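Local coordinates for protein CS6 fimbrial subunit B, CS6 fimbrial subunit A (Escherichia coli, PDB 4B9G) that is a fimbrial subunit of colonization factor CS6 of enterotoxigenic Escherichia coli, probably serving cell adhesion, here complemented by a fused donor strand from its partner subunit, at residues 54-59 with 80-85; 76-81 with 128-133; 138-141 with 146-149. All coordinates share one frame; numbering follows the deposited sequence.

In the fold
Starting from the N terminus, interaction 1 comes first: it closes the loop between strand 51-56 and strand 79-88, which holds two further strands, 60-62 and 65-72. Interaction 2 opens where interaction 1 ends, sharing Met80 and Asn81, and spans the longer run to strand 128-142, so the two are chained rather than nested. They also touch directly, Thr57 N lying 3.1 Å from His133 O. Interaction 3 follows in series, closing the hairpin between strands 128-142 and 145-160; its 146-149 segment belongs to the appended CssA part, whereas the other two lie within CssB. Interactions 2 and 3 sit on opposite sides of the chain's centre, about 31 Å apart between centres.

Interaction 1: 54-59 with 80-85; sequences IVPTDS and MNYYIR
This is a buried, apolar contact near the middle of the CssB part, in which Pro56 and Ile54 at the end of strand 51-56 meet Tyr82 and Ile84 of strand 79-88. The two strand segments run antiparallel at 178°, but their axes stay 7.1 Å apart and no hydrogen bond joins them, so side chains alone link these non-adjacent strands of the pilin's beta fold, which the fused donor strand completes. Pro56 touches both partners. Its CG lies 3.7 Å from Tyr82 CE2, obliquely to the ring, while CB reaches Tyr82 OH at 3.6 Å. The tyrosine CB does not aim at Pro56; with CG between the backbone N and the carbonyl carbon (chi1 72°), the ring swings over so that its hydroxyl end arrives beside the proline. Next along the ring, Pro56 CD rests 4.1 Å from Ile84 CG1. Ile54 CD1 meets the other branch, Ile84 CG2, at 4.2 Å. The Tyr82 hydroxyl is hydrogen-bonded to Tyr39 OH, and the two tyrosine rings meet edge-to-face. Around the contact, Val55 pairs with Thr135 of strand 128-142, and Tyr82 packs on Leu70 of strand 65-72, Ala113 of strand 108-119 and Val156 of the CssA donor strand.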
loop_
_atom_site.group_PDB
_atom_site.type_symbol
_atom_site.label_atom_id
_atom_site.label_comp_id
_atom_site.label_asym_id
_atom_site.label_seq_id
_atom_site.Cartn_x
_atom_site.Cartn_y
_atom_site.Cartn_z
ATOM N N ILE A 54 -0.270 -4.945 5.676
ATOM C CA ILE A 54 0.102 -4.091 4.547
ATOM C C ILE A 54 -0.552 -2.727 4.759
ATOM O O ILE A 54 -1.776 -2.602 4.687
ATOM C CB ILE A 54 -0.245 -4.765 3.189
ATOM C CG1 ILE A 54 0.083 -3.819 2.044
ATOM C CG2 ILE A 54 -1.697 -5.265 3.119
ATOM C CD1 ILE A 54 -0.002 -4.461 0.687
ATOM N N VAL A 55 0.204 -1.715 5.065
ATOM C CA VAL A 55 -0.211 -0.423 5.499
ATOM C C VAL A 55 0.767 0.678 5.053
ATOM O O VAL A 55 1.960 0.490 5.167
ATOM C CB VAL A 55 -0.456 -0.417 7.040
ATOM C CG1 VAL A 55 0.776 -0.574 7.730
ATOM C CG2 VAL A 55 -1.052 0.798 7.505
ATOM N N PRO A 56 0.253 1.804 4.506
ATOM C CA PRO A 56 1.206 2.878 4.207
ATOM C C PRO A 56 1.980 3.275 5.449
ATOM O O PRO A 56 1.435 3.323 6.553
ATOM C CB PRO A 56 0.291 4.012 3.736
ATOM C CG PRO A 56 -0.960 3.289 3.226
ATOM C CD PRO A 56 -1.137 2.166 4.183
ATOM N N THR A 57 3.220 3.598 5.287
ATOM C CA THR A 57 4.043 4.164 6.286
ATOM C C THR A 57 3.497 5.499 6.732
ATOM O O THR A 57 2.936 6.266 5.971
ATOM C CB THR A 57 5.451 4.130 5.766
ATOM O OG1 THR A 57 5.652 2.802 5.202
ATOM C CG2 THR A 57 6.360 4.317 6.817
ATOM N N ASP A 58 3.544 5.706 8.015
ATOM C CA ASP A 58 3.057 6.990 8.553
ATOM C C ASP A 58 1.574 7.313 8.270
ATOM O O ASP A 58 1.228 8.472 8.047
ATOM C CB ASP A 58 3.936 8.156 8.057
ATOM C CG ASP A 58 5.417 7.953 8.360
ATOM O OD1 ASP A 58 5.738 7.287 9.370
ATOM O OD2 ASP A 58 6.261 8.466 7.591
ATOM N N SER A 59 0.709 6.305 8.316
ATOM C CA SER A 59 -0.710 6.467 8.018
ATOM C C SER A 59 -1.472 7.167 9.144
ATOM O O SER A 59 -1.043 7.169 10.305
ATOM C CB SER A 59 -1.322 5.090 7.754
ATOM O OG SER A 59 -1.239 4.252 8.889
ATOM N N MET A 80 -0.821 13.244 -2.386
ATOM C CA MET A 80 -1.995 12.431 -2.690
ATOM C C MET A 80 -2.263 11.499 -1.520
ATOM O O MET A 80 -1.367 10.781 -1.084
ATOM C CB MET A 80 -1.736 11.601 -3.948
ATOM C CG MET A 80 -1.403 12.432 -5.175
ATOM S SD MET A 80 -1.042 11.347 -6.557
ATOM C CE MET A 80 -0.733 12.543 -7.862
ATOM N N ASN A 81 -3.506 11.478 -1.054
ATOM C CA ASN A 81 -3.954 10.556 -0.029
ATOM C C ASN A 81 -4.501 9.267 -0.645
ATOM O O ASN A 81 -5.152 9.310 -1.693
ATOM C CB ASN A 81 -5.078 11.187 0.788
ATOM C CG ASN A 81 -4.652 12.417 1.536
ATOM O OD1 ASN A 81 -3.537 12.510 2.006
ATOM N ND2 ASN A 81 -5.558 13.375 1.649
ATOM N N TYR A 82 -4.281 8.128 0.014
ATOM C CA TYR A 82 -4.762 6.861 -0.519
ATOM C C TYR A 82 -4.923 5.825 0.583
ATOM O O TYR A 82 -4.351 5.964 1.658
ATOM C CB TYR A 82 -3.817 6.317 -1.603
ATOM C CG TYR A 82 -2.502 5.795 -1.079
ATOM C CD1 TYR A 82 -1.419 6.636 -0.844
ATOM C CD2 TYR A 82 -2.335 4.439 -0.823
ATOM C CE1 TYR A 82 -0.216 6.140 -0.374
ATOM C CE2 TYR A 82 -1.129 3.930 -0.370
ATOM C CZ TYR A 82 -0.071 4.779 -0.150
ATOM O OH TYR A 82 1.141 4.243 0.262
ATOM N N TYR A 83 -5.663 4.758 0.275
ATOM C CA TYR A 83 -5.729 3.584 1.135
ATOM C C TYR A 83 -5.442 2.327 0.303
ATOM O O TYR A 83 -5.505 2.345 -0.939
ATOM C CB TYR A 83 -7.093 3.441 1.832
ATOM C CG TYR A 83 -8.250 3.214 0.915
ATOM C CD1 TYR A 83 -8.619 1.936 0.523
ATOM C CD2 TYR A 83 -8.966 4.301 0.417
ATOM C CE1 TYR A 83 -9.703 1.758 -0.333
ATOM C CE2 TYR A 83 -10.038 4.133 -0.426
ATOM C CZ TYR A 83 -10.402 2.868 -0.803
ATOM O OH TYR A 83 -11.490 2.670 -1.621
ATOM N N ILE A 84 -5.148 1.227 0.986
ATOM C CA ILE A 84 -4.870 -0.055 0.341
ATOM C C ILE A 84 -6.125 -0.945 0.304
ATOM O O ILE A 84 -6.765 -1.191 1.341
ATOM C CB ILE A 84 -3.726 -0.802 1.098
ATOM C CG1 ILE A 84 -2.415 -0.019 0.961
ATOM C CG2 ILE A 84 -3.595 -2.247 0.620
ATOM C CD1 ILE A 84 -1.751 -0.066 -0.413
ATOM N N ARG A 85 -6.461 -1.434 -0.889
ATOM C CA ARG A 85 -7.566 -2.358 -1.140
ATOM C C ARG A 85 -6.976 -3.703 -1.591
ATOM O O ARG A 85 -6.068 -3.728 -2.438
ATOM C CB ARG A 85 -8.456 -1.790 -2.253
ATOM C CG ARG A 85 -9.700 -2.603 -2.526
ATOM C CD ARG A 85 -10.571 -1.998 -3.622
ATOM N NE ARG A 85 -9.945 -2.159 -4.929
ATOM C CZ ARG A 85 -10.082 -1.324 -5.958
ATOM N NH1 ARG A 85 -10.828 -0.237 -5.879
ATOM N NH2 ARG A 85 -9.433 -1.581 -7.076
#

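Interaction 2: 76-81 with 128-133; sequences PDQNMN and GTYAGH
Met80 and Tyr130 face each other from strands that share no backbone hydrogen bond, with Met80 CA 7.6 Å from Tyr130 CA. In segment 76-81, residues 76-78 are loop and the strand begins at Asn79, whereas 128-133 is strand throughout; Gln78, Met80 and Tyr130 all point their side chains toward the opposite segment. The methionine chain is stretched out beyond CG, which carries its terminal methyl across the ring at about a right angle. Met80 CE comes to lie 3.7 Å from the centroid of the Tyr130 ring, only 8° off the normal, a clear CH-pi contact over one face. The sulfur stands further off, with Met80 SD 4.6 Å from that centroid and oblique to it, making the pair a Met-aromatic contact as well. Strand 65-72 pairs with both 79-88 and 128-142, so the contact spans the inside of a curled three-strand portion of the CssB sheet, with Thr158 of the CssA donor strand touching both Met80 and Tyr130. At the polar end, Gln78 OE1 is near Tyr130 OH at 3.2 Å without bonding to it; the amide and ring planes are 43° apart. Both atoms are instead satisfied by Ser126, whose N binds Gln78 OE1 and whose O binds Tyr130 OH. The same hydroxyl is also hydrogen-bonded to Asn72 ND2.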
loop_
_atom_site.group_PDB
_atom_site.type_symbol
_atom_site.label_atom_id
_atom_site.label_comp_id
_atom_site.label_asym_id
_atom_site.label_seq_id
_atom_site.Cartn_x
_atom_site.Cartn_y
_atom_site.Cartn_z
ATOM N N PRO A 76 7.074 19.715 -1.611
ATOM C CA PRO A 76 6.525 19.016 -0.450
ATOM C C PRO A 76 5.082 19.400 -0.106
ATOM O O PRO A 76 4.454 18.674 0.653
ATOM C CB PRO A 76 7.475 19.424 0.686
ATOM C CG PRO A 76 8.084 20.700 0.232
ATOM C CD PRO A 76 8.218 20.565 -1.249
ATOM N N ASP A 77 4.574 20.512 -0.627
ATOM C CA ASP A 77 3.207 20.934 -0.324
ATOM C C ASP A 77 2.143 20.228 -1.165
ATOM O O ASP A 77 0.955 20.448 -0.951
ATOM C CB ASP A 77 3.061 22.459 -0.491
ATOM C CG ASP A 77 4.010 23.243 0.378
ATOM O OD1 ASP A 77 4.305 22.796 1.507
ATOM O OD2 ASP A 77 4.446 24.329 -0.065
ATOM N N GLN A 78 2.562 19.402 -2.124
ATOM C CA GLN A 78 1.626 18.671 -2.973
ATOM C C GLN A 78 1.680 17.187 -2.645
ATOM O O GLN A 78 2.760 16.579 -2.655
ATOM C CB GLN A 78 1.967 18.898 -4.442
ATOM C CG GLN A 78 1.810 20.329 -4.871
ATOM C CD GLN A 78 1.982 20.501 -6.359
ATOM O OE1 GLN A 78 1.628 19.636 -7.136
ATOM N NE2 GLN A 78 2.527 21.623 -6.763
ATOM N N ASN A 79 0.535 16.599 -2.330
ATOM C CA ASN A 79 0.514 15.196 -1.960
ATOM C C ASN A 79 -0.842 14.568 -2.278
ATOM O O ASN A 79 -1.849 15.262 -2.449
ATOM C CB ASN A 79 0.885 15.036 -0.486
ATOM C CG ASN A 79 -0.056 15.794 0.424
ATOM O OD1 ASN A 79 -1.259 15.571 0.415
ATOM N ND2 ASN A 79 0.479 16.742 1.165
ATOM N N MET A 80 -0.821 13.244 -2.386
ATOM C CA MET A 80 -1.995 12.431 -2.690
ATOM C C MET A 80 -2.263 11.499 -1.520
ATOM O O MET A 80 -1.367 10.781 -1.084
ATOM C CB MET A 80 -1.736 11.601 -3.948
ATOM C CG MET A 80 -1.403 12.432 -5.175
ATOM S SD MET A 80 -1.042 11.347 -6.557
ATOM C CE MET A 80 -0.733 12.543 -7.862
ATOM N N ASN A 81 -3.506 11.478 -1.054
ATOM C CA ASN A 81 -3.954 10.556 -0.029
ATOM C C ASN A 81 -4.501 9.267 -0.645
ATOM O O ASN A 81 -5.152 9.310 -1.693
ATOM C CB ASN A 81 -5.078 11.187 0.788
ATOM C CG ASN A 81 -4.652 12.417 1.536
ATOM O OD1 ASN A 81 -3.537 12.510 2.006
ATOM N ND2 ASN A 81 -5.558 13.375 1.649
ATOM N N GLY A 128 5.292 15.337 -12.189
ATOM C CA GLY A 128 6.413 14.811 -11.432
ATOM C C GLY A 128 6.074 13.490 -10.766
ATOM O O GLY A 128 4.998 12.903 -10.983
ATOM N N THR A 129 7.021 13.014 -9.966
ATOM C CA THR A 129 6.854 11.789 -9.201
ATOM C C THR A 129 6.339 12.094 -7.798
ATOM O O THR A 129 6.822 13.030 -7.149
ATOM C CB THR A 129 8.195 11.050 -9.117
ATOM O OG1 THR A 129 8.620 10.727 -10.446
ATOM C CG2 THR A 129 8.093 9.786 -8.292
ATOM N N TYR A 130 5.398 11.266 -7.342
ATOM C CA TYR A 130 4.791 11.348 -6.019
ATOM C C TYR A 130 5.162 10.043 -5.312
ATOM O O TYR A 130 4.800 8.972 -5.798
ATOM C CB TYR A 130 3.252 11.525 -6.150
ATOM C CG TYR A 130 2.896 12.873 -6.721
ATOM C CD1 TYR A 130 3.075 13.149 -8.076
ATOM C CD2 TYR A 130 2.373 13.871 -5.907
ATOM C CE1 TYR A 130 2.802 14.402 -8.590
ATOM C CE2 TYR A 130 2.086 15.132 -6.422
ATOM C CZ TYR A 130 2.307 15.405 -7.753
ATOM O OH TYR A 130 2.050 16.682 -8.201
ATOM N N ALA A 131 5.905 10.131 -4.210
ATOM C CA ALA A 131 6.534 8.956 -3.615
ATOM C C ALA A 131 6.219 8.816 -2.134
ATOM O O ALA A 131 5.868 9.769 -1.444
ATOM C CB ALA A 131 8.045 9.023 -3.805
ATOM N N GLY A 132 6.393 7.606 -1.646
ATOM C CA GLY A 132 6.241 7.298 -0.231
ATOM C C GLY A 132 6.774 5.909 0.051
ATOM O O GLY A 132 7.557 5.369 -0.747
ATOM N N HIS A 133 6.322 5.320 1.160
ATOM C CA HIS A 133 6.705 3.966 1.534
ATOM C C HIS A 133 5.488 3.199 1.995
ATOM O O HIS A 133 4.536 3.780 2.514
ATOM C CB HIS A 133 7.741 3.965 2.651
ATOM C CG HIS A 133 9.086 4.447 2.207
ATOM N ND1 HIS A 133 9.389 5.787 2.112
ATOM C CD2 HIS A 133 10.198 3.784 1.809
ATOM C CE1 HIS A 133 10.628 5.929 1.679
ATOM N NE2 HIS A 133 11.150 4.731 1.501
#

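Interaction 3: 138-141 with 146-149; sequences FYSN and RTEI
Tyr139 and Arg146 meet on one face of the antiparallel beta hairpin formed by strands 128-142 and 145-160, where the end of the CssB part turns back into the CssA donor segment; the join is engineered, so these pairings reflect the fusion. The ring and the guanidinium lie nearly flat against each other, their planes 16° apart, and Tyr139 CE2 stands over the centre of the guanidinium, 3.4 Å from Arg146 CZ. Arg146 leaves the strand with CG opposite the backbone N, then bends at chi3 (75°), which folds the guanidinium back over the tyrosine; Arg146 CD also touches Tyr139 CD2 at 3.4 Å. Glu148 approaches the same ring through its CB and CG. The other face of the hairpin bears Ser140 and Thr147, a hydrogen-bonded pair: Ser140 N to Thr147 O and Thr147 N to Ser140 O are both 2.9 Å. A third backbone bond runs from Ile149 N to Phe138 O at 2.8 Å, while Ile149 CG2 packs 3.7 Å from Ser140 OG. The non-hydrogen-bonded pairs Tyr139 with Glu148 and Asn141 with Arg146 flank the Ser140-Thr147 pair on either side. Further out, strand 51-56 and the residues leading into it line the other edge of strand 128-142: Tyr139 bonds through its backbone to Ser50 and Ala51, and Phe138 turns away to pack on Val52 and on Ile17 and Ala20 of helix 17-20. Ser140 OG is hydrogen-bonded to Asp142, and Arg146 NH1 to Ser100 OG, which helps hold the guanidinium in place. A water at the edge of the tyrosine ring, in its plane, joins the two strands, 2.8 Å from Tyr139 OH and donating to Glu148 OE1 at 2.6 Å.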
loop_
_atom_site.group_PDB
_atom_site.type_symbol
_atom_site.label_atom_id
_atom_site.label_comp_id
_atom_site.label_asym_id
_atom_site.label_seq_id
_atom_site.Cartn_x
_atom_site.Cartn_y
_atom_site.Cartn_z
ATOM N N PHE A 138 5.284 -9.796 7.625
ATOM C CA PHE A 138 4.913 -11.204 7.617
ATOM C C PHE A 138 4.980 -11.745 9.051
ATOM O O PHE A 138 5.897 -11.406 9.807
ATOM C CB PHE A 138 5.888 -12.017 6.760
ATOM C CG PHE A 138 5.788 -11.783 5.261
ATOM C CD1 PHE A 138 4.722 -11.123 4.669
ATOM C CD2 PHE A 138 6.772 -12.294 4.436
ATOM C CE1 PHE A 138 4.651 -10.978 3.277
ATOM C CE2 PHE A 138 6.697 -12.170 3.061
ATOM C CZ PHE A 138 5.635 -11.513 2.481
ATOM N N TYR A 139 4.038 -12.624 9.395
ATOM C CA TYR A 139 3.900 -13.188 10.737
ATOM C C TYR A 139 3.769 -14.701 10.669
ATOM O O TYR A 139 3.225 -15.257 9.702
ATOM C CB TYR A 139 2.638 -12.663 11.441
ATOM C CG TYR A 139 2.628 -11.166 11.578
ATOM C CD1 TYR A 139 2.223 -10.366 10.512
ATOM C CD2 TYR A 139 3.040 -10.535 12.749
ATOM C CE1 TYR A 139 2.237 -8.996 10.600
ATOM C CE2 TYR A 139 3.050 -9.140 12.839
ATOM C CZ TYR A 139 2.651 -8.380 11.750
ATOM O OH TYR A 139 2.638 -7.003 11.788
ATOM N N SER A 140 4.206 -15.359 11.733
ATOM C CA SER A 140 3.853 -16.747 11.980
ATOM C C SER A 140 2.890 -16.762 13.173
ATOM O O SER A 140 2.988 -15.913 14.042
ATOM C CB SER A 140 5.102 -17.526 12.342
ATOM O OG SER A 140 5.606 -17.051 13.574
ATOM N N ASN A 141 2.007 -17.693 13.278
ATOM C CA ASN A 141 1.111 -17.788 14.381
ATOM C C ASN A 141 1.205 -19.213 14.863
ATOM O O ASN A 141 0.579 -20.066 14.313
ATOM C CB ASN A 141 -0.285 -17.263 14.063
ATOM C CG ASN A 141 -1.208 -17.284 15.284
ATOM O OD1 ASN A 141 -1.549 -18.350 15.792
ATOM N ND2 ASN A 141 -1.585 -16.125 15.750
ATOM N N ARG A 146 1.127 -14.691 17.904
ATOM C CA ARG A 146 1.532 -14.093 16.648
ATOM C C ARG A 146 2.919 -13.502 16.810
ATOM O O ARG A 146 3.197 -12.765 17.767
ATOM C CB ARG A 146 0.569 -12.997 16.207
ATOM C CG ARG A 146 0.980 -12.380 14.876
ATOM C CD ARG A 146 0.288 -11.059 14.605
ATOM N NE ARG A 146 0.845 -9.968 15.405
ATOM C CZ ARG A 146 0.634 -8.680 15.150
ATOM N NH1 ARG A 146 -0.115 -8.322 14.112
ATOM N NH2 ARG A 146 1.176 -7.750 15.925
ATOM N N THR A 147 3.788 -13.835 15.873
ATOM C CA THR A 147 5.158 -13.379 15.909
ATOM C C THR A 147 5.490 -12.743 14.573
ATOM O O THR A 147 5.297 -13.360 13.533
ATOM C CB THR A 147 6.118 -14.549 16.145
ATOM O OG1 THR A 147 5.739 -15.239 17.342
ATOM C CG2 THR A 147 7.538 -14.043 16.272
ATOM N N GLU A 148 5.948 -11.522 14.553
ATOM C CA GLU A 148 6.481 -10.900 13.354
ATOM C C GLU A 148 7.768 -11.533 12.995
ATOM O O GLU A 148 8.680 -11.581 13.815
ATOM C CB GLU A 148 6.730 -9.428 13.544
ATOM C CG GLU A 148 7.019 -8.612 12.353
ATOM C CD GLU A 148 7.287 -7.136 12.665
ATOM O OE1 GLU A 148 6.334 -6.383 12.881
ATOM O OE2 GLU A 148 8.466 -6.765 12.711
ATOM N N ILE A 149 7.852 -12.022 11.768
ATOM C CA ILE A 149 9.063 -12.676 11.298
ATOM C C ILE A 149 9.823 -11.926 10.193
ATOM O O ILE A 149 11.009 -12.209 9.976
ATOM C CB ILE A 149 8.821 -14.169 10.935
ATOM C CG1 ILE A 149 7.802 -14.296 9.802
ATOM C CG2 ILE A 149 8.364 -14.945 12.166
ATOM C CD1 ILE A 149 7.439 -15.730 9.423
HETATM O O HOH W 1 3.988 -6.139 14.069
#